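Local coordinates for putative metallopeptidase (Shewanella baltica OS155, PDB 3IEH), which probably acts as a zinc-dependent hydrolase of the peptidase M14 family, perhaps a metallocarboxypeptidase, at residues W13-F18 / F253-L258. Numbering follows the deposited sequence.
Sequences WKSDIF and FDQRVL
Asp254, in the first turn of helix 253-271, presents both carboxylate oxygens to the turn at 15-18. Its OD1 accepts the Ser15 hydroxyl, OG to OD1 2.6 Å, and its OD2 accepts the backbone N of Asp16 at 2.9 Å; each oxygen uses its syn lone pair, so the two bonds fix the rotation of the carboxylate. The Ile17 amide adds a weak bond to OD2. Ser15, with OG swung away from its own backbone N (chi1 166°), also accepts from Phe18 N at 3.0 Å, an ST motif that ties the turn to itself while its hydroxyl serves the helix. A water bridges Lys14 O, to which it donates, and Asp254 N, from which it accepts.

The second anchor is a cation-pi contact: the Arg256 guanidinium stands over one face of Trp13, CZ 4.1 Å from the centroid of the six-membered ring. The two planes are 79° apart, so the guanidinium meets the indole with its NH1 and NH2 edge rather than lying flat on it. Bends at chi2 and chi3 bring the arginine end there, about 7 Å from the side chain of the zinc ligand Glu79. NH1 bonds to Gln251 O, and NE forms a salt bridge to Glu171, which follows the zinc ligand His170 on strand 165-172. Phe253 packs against the root of the indole, CB to Trp13 CB 3.5 Å; the rings are nearly parallel but slid apart, hardly overlapping. At the other end Ile17 lies along Asp254 and its CD1 reaches Leu258 CD2 at 3.9 Å, while Val257 CG1 meets the edge of the Phe18 ring.

Arg256 thus links this peripheral contact to the central mixed sheet; strand 14-15, paired with 20-21, is pinned onto the start of helix 253-271, and helix 81-91 flanks both through Leu87 and His88.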
ATOM      1  N   TRP A  13       5.340  13.860 -11.386  1.00 18.32           N
ATOM      2  CA  TRP A  13       6.341  14.637 -10.625  1.00 18.23           C
ATOM      3  C   TRP A  13       7.748  14.224 -11.011  1.00 18.48           C
ATOM      4  O   TRP A  13       7.968  13.106 -11.471  1.00 17.07           O
ATOM      5  CB  TRP A  13       6.184  14.392  -9.112  1.00 17.65           C
ATOM      6  CG  TRP A  13       4.870  14.845  -8.538  1.00 19.20           C
ATOM      7  CD1 TRP A  13       4.586  16.080  -8.046  1.00 15.20           C
ATOM      8  CD2 TRP A  13       3.660  14.063  -8.396  1.00 17.16           C
ATOM      9  NE1 TRP A  13       3.277  16.128  -7.610  1.00 16.29           N
ATOM     10  CE2 TRP A  13       2.686  14.908  -7.816  1.00 12.74           C
ATOM     11  CE3 TRP A  13       3.311  12.740  -8.715  1.00 20.48           C
ATOM     12  CZ2 TRP A  13       1.368  14.473  -7.528  1.00 16.28           C
ATOM     13  CZ3 TRP A  13       1.989  12.300  -8.455  1.00 17.52           C
ATOM     14  CH2 TRP A  13       1.044  13.161  -7.847  1.00 20.82           C
ATOM     15  N   LYS A  14       8.715  15.110 -10.822  1.00 21.59           N
ATOM     16  CA  LYS A  14      10.114  14.730 -11.037  1.00 22.84           C
ATOM     17  C   LYS A  14      10.676  14.342  -9.687  1.00 22.50           C
ATOM     18  O   LYS A  14      10.427  15.010  -8.701  1.00 26.87           O
ATOM     19  CB  LYS A  14      10.937  15.858 -11.639  1.00 24.31           C
ATOM     20  CG  LYS A  14      10.408  16.371 -12.977  1.00 33.36           C
ATOM     21  CD  LYS A  14      11.391  17.357 -13.675  1.00 33.86           C
ATOM     22  CE  LYS A  14      10.795  17.888 -14.974  1.00 38.41           C
ATOM     23  NZ  LYS A  14       9.376  18.358 -14.746  1.00 44.19           N
ATOM     24  N   SER A  15      11.401  13.234  -9.646  1.00 23.19           N
ATOM     25  CA  SER A  15      12.080  12.769  -8.445  1.00 20.89           C
ATOM     26  C   SER A  15      13.565  12.910  -8.657  1.00 19.41           C
ATOM     27  O   SER A  15      14.077  12.336  -9.585  1.00 14.48           O
ATOM     28  CB  SER A  15      11.814  11.283  -8.233  1.00 19.97           C
ATOM     29  OG  SER A  15      12.714  10.728  -7.273  1.00 23.15           O
ATOM     30  N   ASP A  16      14.275  13.635  -7.800  1.00 23.51           N
ATOM     31  CA  ASP A  16      15.726  13.632  -7.945  1.00 27.09           C
ATOM     32  C   ASP A  16      16.336  12.494  -7.170  1.00 24.43           C
ATOM     33  O   ASP A  16      17.472  12.152  -7.423  1.00 23.13           O
ATOM     34  CB  ASP A  16      16.458  14.994  -7.774  1.00 30.98           C
ATOM     35  CG  ASP A  16      15.870  15.890  -6.722  1.00 36.13           C
ATOM     36  OD1 ASP A  16      14.705  15.700  -6.328  1.00 49.84           O
ATOM     37  OD2 ASP A  16      16.586  16.831  -6.317  1.00 43.31           O
ATOM     38  N   ILE A  17      15.552  11.851  -6.301  1.00 23.44           N
ATOM     39  CA  ILE A  17      16.036  10.646  -5.647  1.00 21.37           C
ATOM     40  C   ILE A  17      16.279   9.571  -6.692  1.00 20.28           C
ATOM     41  O   ILE A  17      17.312   8.926  -6.667  1.00 20.02           O
ATOM     42  CB  ILE A  17      15.085  10.095  -4.577  1.00 22.47           C
ATOM     43  CG1 ILE A  17      14.945  11.090  -3.418  1.00 21.87           C
ATOM     44  CG2 ILE A  17      15.633   8.770  -4.035  1.00 18.93           C
ATOM     45  CD1 ILE A  17      14.027  10.614  -2.323  1.00 10.58           C
ATOM     46  N   PHE A  18      15.340   9.396  -7.621  1.00 19.64           N
ATOM     47  CA  PHE A  18      15.464   8.374  -8.679  1.00 18.13           C
ATOM     48  C   PHE A  18      15.845   8.977 -10.027  1.00 18.56           C
ATOM     49  O   PHE A  18      16.059   8.261 -11.003  1.00 16.29           O
ATOM     50  CB  PHE A  18      14.156   7.570  -8.794  1.00 18.05           C
ATOM     51  CG  PHE A  18      13.851   6.752  -7.562  1.00 16.87           C
ATOM     52  CD1 PHE A  18      14.470   5.534  -7.359  1.00 11.84           C
ATOM     53  CD2 PHE A  18      12.979   7.230  -6.591  1.00 14.25           C
ATOM     54  CE1 PHE A  18      14.225   4.815  -6.224  1.00 19.21           C
ATOM     55  CE2 PHE A  18      12.724   6.507  -5.449  1.00 17.56           C
ATOM     56  CZ  PHE A  18      13.338   5.293  -5.264  1.00 18.32           C
ATOM     57  N   PHE A 253       7.392  15.660  -3.981  1.00 16.05           N
ATOM     58  CA  PHE A 253       7.375  14.257  -4.323  1.00 17.16           C
ATOM     59  C   PHE A 253       8.434  13.428  -3.541  1.00 17.76           C
ATOM     60  O   PHE A 253       8.068  12.415  -2.927  1.00 20.15           O
ATOM     61  CB  PHE A 253       7.480  14.065  -5.837  1.00 14.09           C
ATOM     62  CG  PHE A 253       7.368  12.632  -6.249  1.00 17.26           C
ATOM     63  CD1 PHE A 253       6.131  12.039  -6.354  1.00  4.53           C
ATOM     64  CD2 PHE A 253       8.510  11.857  -6.478  1.00 16.38           C
ATOM     65  CE1 PHE A 253       6.008  10.698  -6.716  1.00 15.97           C
ATOM     66  CE2 PHE A 253       8.398  10.513  -6.828  1.00 16.63           C
ATOM     67  CZ  PHE A 253       7.133   9.934  -6.955  1.00 15.22           C
ATOM     68  N   ASP A 254       9.699  13.860  -3.505  1.00 15.75           N
ATOM     69  CA  ASP A 254      10.732  13.092  -2.783  1.00 18.11           C
ATOM     70  C   ASP A 254      10.509  13.015  -1.268  1.00 17.26           C
ATOM     71  O   ASP A 254      10.858  12.012  -0.631  1.00 18.91           O
ATOM     72  CB  ASP A 254      12.139  13.570  -3.134  1.00 18.00           C
ATOM     73  CG  ASP A 254      12.512  13.254  -4.592  1.00 22.95           C
ATOM     74  OD1 ASP A 254      12.202  12.156  -5.117  1.00 21.89           O
ATOM     75  OD2 ASP A 254      13.135  14.110  -5.222  1.00 29.88           O
ATOM     76  N   GLN A 255       9.896  14.040  -0.696  1.00 17.24           N
ATOM     77  CA  GLN A 255       9.505  13.995   0.708  1.00 19.04           C
ATOM     78  C   GLN A 255       8.473  12.898   0.929  1.00 18.70           C
ATOM     79  O   GLN A 255       8.494  12.205   1.965  1.00 17.02           O
ATOM     80  CB  GLN A 255       8.924  15.333   1.156  1.00 19.92           C
ATOM     81  CG  GLN A 255       9.979  16.323   1.542  1.00 30.59           C
ATOM     82  CD  GLN A 255      10.627  15.964   2.878  1.00 30.94           C
ATOM     83  OE1 GLN A 255       9.945  15.885   3.915  1.00 37.85           O
ATOM     84  NE2 GLN A 255      11.940  15.767   2.863  1.00 26.76           N
ATOM     85  N   ARG A 256       7.578  12.736  -0.052  1.00 17.98           N
ATOM     86  CA  ARG A 256       6.548  11.698   0.029  1.00 18.29           C
ATOM     87  C   ARG A 256       7.184  10.314  -0.096  1.00 16.76           C
ATOM     88  O   ARG A 256       6.852   9.412   0.655  1.00 14.53           O
ATOM     89  CB  ARG A 256       5.443  11.951  -1.013  1.00 17.79           C
ATOM     90  CG  ARG A 256       4.591  13.182  -0.667  1.00 22.05           C
ATOM     91  CD  ARG A 256       4.174  13.971  -1.905  1.00 18.16           C
ATOM     92  NE  ARG A 256       3.600  13.096  -2.911  1.00 18.27           N
ATOM     93  CZ  ARG A 256       3.436  13.421  -4.192  1.00 15.80           C
ATOM     94  NH1 ARG A 256       3.776  14.616  -4.650  1.00 22.61           N
ATOM     95  NH2 ARG A 256       2.919  12.540  -5.026  1.00 20.80           N
ATOM     96  N   VAL A 257       8.128  10.171  -1.028  1.00 18.01           N
ATOM     97  CA  VAL A 257       8.870   8.928  -1.192  1.00 16.31           C
ATOM     98  C   VAL A 257       9.519   8.550   0.141  1.00 17.26           C
ATOM     99  O   VAL A 257       9.393   7.409   0.601  1.00 18.15           O
ATOM    100  CB  VAL A 257       9.983   9.054  -2.254  1.00 17.41           C
ATOM    101  CG1 VAL A 257      10.843   7.790  -2.269  1.00 14.64           C
ATOM    102  CG2 VAL A 257       9.409   9.344  -3.618  1.00  5.47           C
ATOM    103  N   LEU A 258      10.215   9.504   0.758  1.00 17.70           N
ATOM    104  CA  LEU A 258      10.905   9.268   2.047  1.00 16.87           C
ATOM    105  C   LEU A 258       9.938   8.995   3.176  1.00 15.26           C
ATOM    106  O   LEU A 258      10.209   8.146   4.037  1.00 16.53           O
ATOM    107  CB  LEU A 258      11.805  10.450   2.425  1.00 16.52           C
ATOM    108  CG  LEU A 258      13.002  10.664   1.481  1.00 21.39           C
ATOM    109  CD1 LEU A 258      13.782  11.882   1.911  1.00 16.77           C
ATOM    110  CD2 LEU A 258      13.926   9.457   1.395  1.00 13.79           C
TER
HETATM  111  O   HOH W   1      10.766  15.520  -6.049  1.00 38.41           O